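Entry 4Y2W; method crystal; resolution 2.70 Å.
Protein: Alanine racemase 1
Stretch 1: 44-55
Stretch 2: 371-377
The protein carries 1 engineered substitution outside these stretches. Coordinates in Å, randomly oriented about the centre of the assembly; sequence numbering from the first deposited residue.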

ATOM      1  N   TYR A  44      -4.519  10.866  -2.015  1.00 40.65           N
ATOM      2  CA  TYR A  44      -5.191   9.908  -1.140  1.00 40.90           C
ATOM      3  C   TYR A  44      -5.639   8.679  -1.936  1.00 40.57           C
ATOM      4  O   TYR A  44      -6.815   8.321  -1.943  1.00 41.26           O
ATOM      5  CB  TYR A  44      -6.383  10.561  -0.421  1.00 41.42           C
ATOM      6  CG  TYR A  44      -6.007  11.719   0.480  1.00 41.94           C
ATOM      7  CD1 TYR A  44      -5.830  12.995  -0.037  1.00 42.12           C
ATOM      8  CD2 TYR A  44      -5.828  11.537   1.848  1.00 42.86           C
ATOM      9  CE1 TYR A  44      -5.484  14.058   0.777  1.00 42.21           C
ATOM     10  CE2 TYR A  44      -5.484  12.596   2.675  1.00 42.95           C
ATOM     11  CZ  TYR A  44      -5.312  13.857   2.131  1.00 43.02           C
ATOM     12  OH  TYR A  44      -4.971  14.917   2.939  1.00 43.54           O
ATOM     13  N   GLY A  45      -4.693   8.063  -2.639  1.00 40.74           N
ATOM     14  CA  GLY A  45      -4.949   6.834  -3.386  1.00 41.06           C
ATOM     15  C   GLY A  45      -5.765   6.954  -4.666  1.00 40.69           C
ATOM     16  O   GLY A  45      -6.109   5.936  -5.268  1.00 41.27           O
ATOM     17  N   HIS A  46      -6.067   8.180  -5.095  1.00 40.09           N
ATOM     18  CA  HIS A  46      -6.861   8.408  -6.311  1.00 39.61           C
ATOM     19  C   HIS A  46      -5.993   8.588  -7.565  1.00 39.25           C
ATOM     20  O   HIS A  46      -6.507   8.531  -8.683  1.00 38.83           O
ATOM     21  CB  HIS A  46      -7.764   9.638  -6.145  1.00 39.25           C
ATOM     22  CG  HIS A  46      -8.871   9.459  -5.152  1.00 38.83           C
ATOM     23  ND1 HIS A  46      -8.645   9.298  -3.802  1.00 38.43           N
ATOM     24  CD2 HIS A  46     -10.217   9.438  -5.311  1.00 38.42           C
ATOM     25  CE1 HIS A  46      -9.801   9.173  -3.174  1.00 38.10           C
ATOM     26  NE2 HIS A  46     -10.771   9.259  -4.066  1.00 37.68           N
ATOM     27  N   GLY A  47      -4.691   8.810  -7.377  1.00 39.81           N
ATOM     28  CA  GLY A  47      -3.774   9.113  -8.482  1.00 39.56           C
ATOM     29  C   GLY A  47      -3.597  10.614  -8.642  1.00 39.66           C
ATOM     30  O   GLY A  47      -4.510  11.307  -9.082  1.00 39.54           O
ATOM     31  N   ALA A  48      -2.419  11.111  -8.284  1.00 40.25           N
ATOM     32  CA  ALA A  48      -2.143  12.546  -8.285  1.00 41.21           C
ATOM     33  C   ALA A  48      -2.188  13.148  -9.684  1.00 42.42           C
ATOM     34  O   ALA A  48      -2.770  14.212  -9.880  1.00 43.34           O
ATOM     35  CB  ALA A  48      -0.794  12.825  -7.638  1.00 41.34           C
ATOM     36  N   SER A  49      -1.577  12.468 -10.651  1.00 43.96           N
ATOM     37  CA  SER A  49      -1.532  12.958 -12.029  1.00 44.80           C
ATOM     38  C   SER A  49      -2.890  13.454 -12.499  1.00 44.66           C
ATOM     39  O   SER A  49      -3.045  14.627 -12.830  1.00 45.52           O
ATOM     40  CB  SER A  49      -1.031  11.868 -12.980  1.00 45.04           C
ATOM     41  OG  SER A  49       0.343  11.608 -12.757  1.00 46.48           O
ATOM     42  N   TYR A  50      -3.871  12.558 -12.512  1.00 44.73           N
ATOM     43  CA  TYR A  50      -5.200  12.889 -13.030  1.00 44.71           C
ATOM     44  C   TYR A  50      -5.945  13.881 -12.131  1.00 44.34           C
ATOM     45  O   TYR A  50      -6.573  14.816 -12.628  1.00 43.87           O
ATOM     46  CB  TYR A  50      -6.031  11.618 -13.258  1.00 44.70           C
ATOM     47  CG  TYR A  50      -5.862  11.026 -14.645  1.00 44.84           C
ATOM     48  CD1 TYR A  50      -4.847  10.112 -14.918  1.00 44.43           C
ATOM     49  CD2 TYR A  50      -6.714  11.391 -15.689  1.00 45.17           C
ATOM     50  CE1 TYR A  50      -4.688   9.576 -16.186  1.00 44.29           C
ATOM     51  CE2 TYR A  50      -6.565  10.859 -16.957  1.00 44.79           C
ATOM     52  CZ  TYR A  50      -5.549   9.952 -17.201  1.00 45.01           C
ATOM     53  OH  TYR A  50      -5.398   9.418 -18.461  1.00 45.97           O
ATOM     54  N   VAL A  51      -5.864  13.682 -10.819  1.00 43.93           N
ATOM     55  CA  VAL A  51      -6.531  14.570  -9.862  1.00 43.63           C
ATOM     56  C   VAL A  51      -5.978  15.994  -9.960  1.00 43.74           C
ATOM     57  O   VAL A  51      -6.738  16.960  -9.958  1.00 42.11           O
ATOM     58  CB  VAL A  51      -6.401  14.043  -8.417  1.00 43.72           C
ATOM     59  CG1 VAL A  51      -6.842  15.088  -7.400  1.00 44.24           C
ATOM     60  CG2 VAL A  51      -7.217  12.771  -8.246  1.00 43.78           C
ATOM     61  N   ALA A  52      -4.657  16.116 -10.052  1.00 44.60           N
ATOM     62  CA  ALA A  52      -4.016  17.420 -10.197  1.00 45.55           C
ATOM     63  C   ALA A  52      -4.383  18.059 -11.531  1.00 46.87           C
ATOM     64  O   ALA A  52      -4.677  19.250 -11.594  1.00 46.11           O
ATOM     65  CB  ALA A  52      -2.506  17.290 -10.072  1.00 45.12           C
ATOM     66  N   LYS A  53      -4.364  17.256 -12.591  1.00 50.17           N
ATOM     67  CA  LYS A  53      -4.724  17.724 -13.928  1.00 52.34           C
ATOM     68  C   LYS A  53      -6.108  18.367 -13.911  1.00 51.49           C
ATOM     69  O   LYS A  53      -6.284  19.478 -14.410  1.00 52.71           O
ATOM     70  CB  LYS A  53      -4.692  16.564 -14.938  1.00 54.18           C
ATOM     71  CG  LYS A  53      -4.863  16.978 -16.400  1.00 56.83           C
ATOM     72  CD  LYS A  53      -5.605  15.915 -17.210  1.00 58.77           C
ATOM     73  CE  LYS A  53      -5.905  16.360 -18.639  1.00 59.13           C
ATOM     74  NZ  LYS A  53      -4.844  15.951 -19.604  1.00 59.34           N
ATOM     75  N   PHE A  54      -7.077  17.678 -13.316  1.00 50.24           N
ATOM     76  CA  PHE A  54      -8.467  18.137 -13.341  1.00 50.01           C
ATOM     77  C   PHE A  54      -8.778  19.255 -12.340  1.00 50.87           C
ATOM     78  O   PHE A  54      -9.677  20.064 -12.582  1.00 51.62           O
ATOM     79  CB  PHE A  54      -9.433  16.956 -13.187  1.00 49.43           C
ATOM     80  CG  PHE A  54      -9.793  16.315 -14.497  1.00 49.06           C
ATOM     81  CD1 PHE A  54      -8.867  15.542 -15.184  1.00 48.93           C
ATOM     82  CD2 PHE A  54     -11.041  16.524 -15.069  1.00 49.34           C
ATOM     83  CE1 PHE A  54      -9.189  14.971 -16.405  1.00 49.48           C
ATOM     84  CE2 PHE A  54     -11.369  15.955 -16.290  1.00 48.84           C
ATOM     85  CZ  PHE A  54     -10.442  15.179 -16.960  1.00 48.62           C
ATOM     86  N   LEU A  55      -8.044  19.312 -11.230  1.00 50.77           N
ATOM     87  CA  LEU A  55      -8.168  20.435 -10.296  1.00 50.66           C
ATOM     88  C   LEU A  55      -7.484  21.694 -10.848  1.00 52.55           C
ATOM     89  O   LEU A  55      -7.918  22.816 -10.566  1.00 53.12           O
ATOM     90  CB  LEU A  55      -7.607  20.071  -8.918  1.00 49.88           C
ATOM     91  CG  LEU A  55      -8.416  19.050  -8.111  1.00 49.30           C
ATOM     92  CD1 LEU A  55      -7.671  18.673  -6.839  1.00 49.04           C
ATOM     93  CD2 LEU A  55      -9.805  19.570  -7.776  1.00 49.14           C
ATOM     94  N   PRO A 371      -5.260  -0.987 -10.228  1.00 33.75           N
ATOM     95  CA  PRO A 371      -5.265   0.087 -11.218  1.00 33.51           C
ATOM     96  C   PRO A 371      -6.347   1.119 -10.924  1.00 33.75           C
ATOM     97  O   PRO A 371      -7.371   0.785 -10.326  1.00 33.36           O
ATOM     98  CB  PRO A 371      -5.565  -0.645 -12.523  1.00 33.00           C
ATOM     99  CG  PRO A 371      -6.352  -1.828 -12.101  1.00 33.24           C
ATOM    100  CD  PRO A 371      -5.742  -2.256 -10.800  1.00 33.27           C
ATOM    101  N   ARG A 372      -6.102   2.360 -11.336  1.00 34.54           N
ATOM    102  CA  ARG A 372      -7.072   3.440 -11.194  1.00 35.48           C
ATOM    103  C   ARG A 372      -7.701   3.737 -12.545  1.00 37.14           C
ATOM    104  O   ARG A 372      -6.996   4.029 -13.510  1.00 37.24           O
ATOM    105  CB  ARG A 372      -6.406   4.703 -10.647  1.00 35.32           C
ATOM    106  CG  ARG A 372      -6.317   4.766  -9.132  1.00 35.23           C
ATOM    107  CD  ARG A 372      -5.363   3.733  -8.561  1.00 35.08           C
ATOM    108  NE  ARG A 372      -5.058   4.019  -7.161  1.00 35.18           N
ATOM    109  CZ  ARG A 372      -4.271   3.278  -6.387  1.00 34.94           C
ATOM    110  NH1 ARG A 372      -3.695   2.181  -6.855  1.00 34.74           N
ATOM    111  NH2 ARG A 372      -4.059   3.634  -5.129  1.00 35.87           N
ATOM    112  N   VAL A 373      -9.028   3.645 -12.601  1.00 39.08           N
ATOM    113  CA  VAL A 373      -9.800   3.978 -13.792  1.00 39.92           C
ATOM    114  C   VAL A 373     -10.490   5.315 -13.533  1.00 41.08           C
ATOM    115  O   VAL A 373     -10.994   5.547 -12.433  1.00 41.54           O
ATOM    116  CB  VAL A 373     -10.844   2.885 -14.100  1.00 40.21           C
ATOM    117  CG1 VAL A 373     -11.608   3.203 -15.378  1.00 40.59           C
ATOM    118  CG2 VAL A 373     -10.167   1.526 -14.211  1.00 40.30           C
ATOM    119  N   TYR A 374     -10.514   6.185 -14.544  1.00 43.13           N
ATOM    120  CA  TYR A 374     -10.963   7.572 -14.374  1.00 44.02           C
ATOM    121  C   TYR A 374     -12.229   7.903 -15.160  1.00 45.08           C
ATOM    122  O   TYR A 374     -12.347   7.561 -16.338  1.00 44.88           O
ATOM    123  CB  TYR A 374      -9.831   8.529 -14.753  1.00 43.64           C
ATOM    124  CG  TYR A 374      -8.678   8.451 -13.784  1.00 43.48           C
ATOM    125  CD1 TYR A 374      -8.706   9.150 -12.581  1.00 43.30           C
ATOM    126  CD2 TYR A 374      -7.575   7.648 -14.049  1.00 43.04           C
ATOM    127  CE1 TYR A 374      -7.661   9.066 -11.677  1.00 42.98           C
ATOM    128  CE2 TYR A 374      -6.522   7.563 -13.153  1.00 43.05           C
ATOM    129  CZ  TYR A 374      -6.572   8.271 -11.968  1.00 42.56           C
ATOM    130  OH  TYR A 374      -5.531   8.185 -11.080  1.00 41.61           O
ATOM    131  N   PHE A 375     -13.159   8.584 -14.489  1.00 46.69           N
ATOM    132  CA  PHE A 375     -14.463   8.933 -15.053  1.00 47.52           C
ATOM    133  C   PHE A 375     -14.746  10.433 -14.971  1.00 48.96           C
ATOM    134  O   PHE A 375     -14.324  11.107 -14.033  1.00 47.19           O
ATOM    135  CB  PHE A 375     -15.571   8.177 -14.318  1.00 47.38           C
ATOM    136  CG  PHE A 375     -15.616   6.712 -14.638  1.00 47.16           C
ATOM    137  CD1 PHE A 375     -14.835   5.811 -13.931  1.00 46.81           C
ATOM    138  CD2 PHE A 375     -16.440   6.234 -15.649  1.00 48.01           C
ATOM    139  CE1 PHE A 375     -14.878   4.458 -14.223  1.00 46.80           C
ATOM    140  CE2 PHE A 375     -16.485   4.882 -15.950  1.00 47.48           C
ATOM    141  CZ  PHE A 375     -15.705   3.993 -15.234  1.00 46.89           C
ATOM    142  N   TYR A 376     -15.470  10.938 -15.967  1.00 52.96           N
ATOM    143  CA  TYR A 376     -15.900  12.335 -16.006  1.00 55.52           C
ATOM    144  C   TYR A 376     -17.222  12.438 -16.772  1.00 57.05           C
ATOM    145  O   TYR A 376     -17.312  12.016 -17.929  1.00 58.43           O
ATOM    146  CB  TYR A 376     -14.825  13.211 -16.656  1.00 56.25           C
ATOM    147  CG  TYR A 376     -15.013  14.693 -16.406  1.00 58.37           C
ATOM    148  CD1 TYR A 376     -14.697  15.257 -15.168  1.00 58.13           C
ATOM    149  CD2 TYR A 376     -15.504  15.533 -17.407  1.00 59.56           C
ATOM    150  CE1 TYR A 376     -14.867  16.613 -14.935  1.00 58.06           C
ATOM    151  CE2 TYR A 376     -15.676  16.891 -17.181  1.00 59.29           C
ATOM    152  CZ  TYR A 376     -15.357  17.425 -15.946  1.00 58.93           C
ATOM    153  OH  TYR A 376     -15.528  18.770 -15.723  1.00 58.29           O
ATOM    154  N   ASP A 377     -18.239  12.995 -16.115  1.00 58.25           N
ATOM    155  CA  ASP A 377     -19.603  13.071 -16.655  1.00 59.63           C
ATOM    156  C   ASP A 377     -20.157  11.697 -17.051  1.00 58.32           C
ATOM    157  O   ASP A 377     -20.907  11.580 -18.022  1.00 58.61           O
ATOM    158  CB  ASP A 377     -19.678  14.057 -17.840  1.00 61.30           C
ATOM    159  CG  ASP A 377     -19.434  15.509 -17.423  1.00 62.99           C
ATOM    160  OD1 ASP A 377     -19.557  15.833 -16.219  1.00 62.85           O
ATOM    161  OD2 ASP A 377     -19.127  16.336 -18.311  1.00 63.46           O
TER

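The two stretches lie far apart in sequence and meet as a loop and helix packed against a strand. Together they bury 376 Å². Arg372, Tyr374 and Tyr376, alternate residues of the strand, all point toward stretch 1. Val373 and Phe375 between them do not reach it.

Tyr44 does not touch the strand. Its carbonyl O accepts a hydrogen bond from His46 ND1 at 2.8 Å, which ties the side chain of His46 back to the chain just before it.

Gly45 supplies the first link. Its carbonyl O accepts two hydrogen bonds from the guanidinium of Arg372, 2.9 Å from Arg372 NE and 3.1 Å from Arg372 NH2. The oxygen sits at the edge of the guanidinium, near its plane, where the N-H groups point. Arginine suits this place because it can offer two donors to one acceptor. Its long side chain spans the 8.8 Å between Gly45 CA and Arg372 CA. Gly45 has positive phi, which by itself favours glycine.

His46 works across the contact through its backbone. Its CA-to-CB bond points away from the strand, and its ring is hydrogen-bonded through ND1 and NE2 without using stretch 2. The carbonyl O of His46 accepts a short hydrogen bond, 2.6 Å, from Tyr374 OH. This oxygen lies near the plane of the Tyr374 ring, at its edge. The hydroxyl thus finds a partner within a buried site.

Gly47 holds the N-cap position before the helix. Its CA lies 3.3 Å from Tyr374 OH. A CB here would point toward the strand and come to 1.8 Å from Tyr374 OH, a clash. Its backbone angles call for glycine as well, because a CB would be jammed against the preceding carbonyl O. The absence of a side chain leaves room for the tyrosine hydroxyl.

The helix then runs from Ala48 onward. Ala48 faces away from the strand, and Ser49 makes no contact with it.

Tyr50 points toward the strand and forms an offset stack with Tyr374. The ring centroids are 4.2 Å apart and the planes differ by 15°. Tyr50 CB also sits over the face of the Tyr374 ring in a CH-pi contact, 3.4 Å from Tyr374 CE1. Tyr374 therefore uses both its ring face and its hydroxyl, and it has the largest covered area of any residue here, 102 Å².

Val51, Ala52 and Lys53 make no contact with the strand. One helical turn after Tyr50, Phe54 points toward it again. The backbone hydrogen bond from Phe54 N to Tyr50 O, 3.0 Å, belongs to this turn. Phe54 CE2 lies 3.6 Å from Tyr376 CD1, over one face of the Tyr376 ring. The two rings meet obliquely, at 53°, with centroids 5.1 Å apart. Both residues are partly exposed, and their broad apolar rings extend the packing. Leu55 is out of reach.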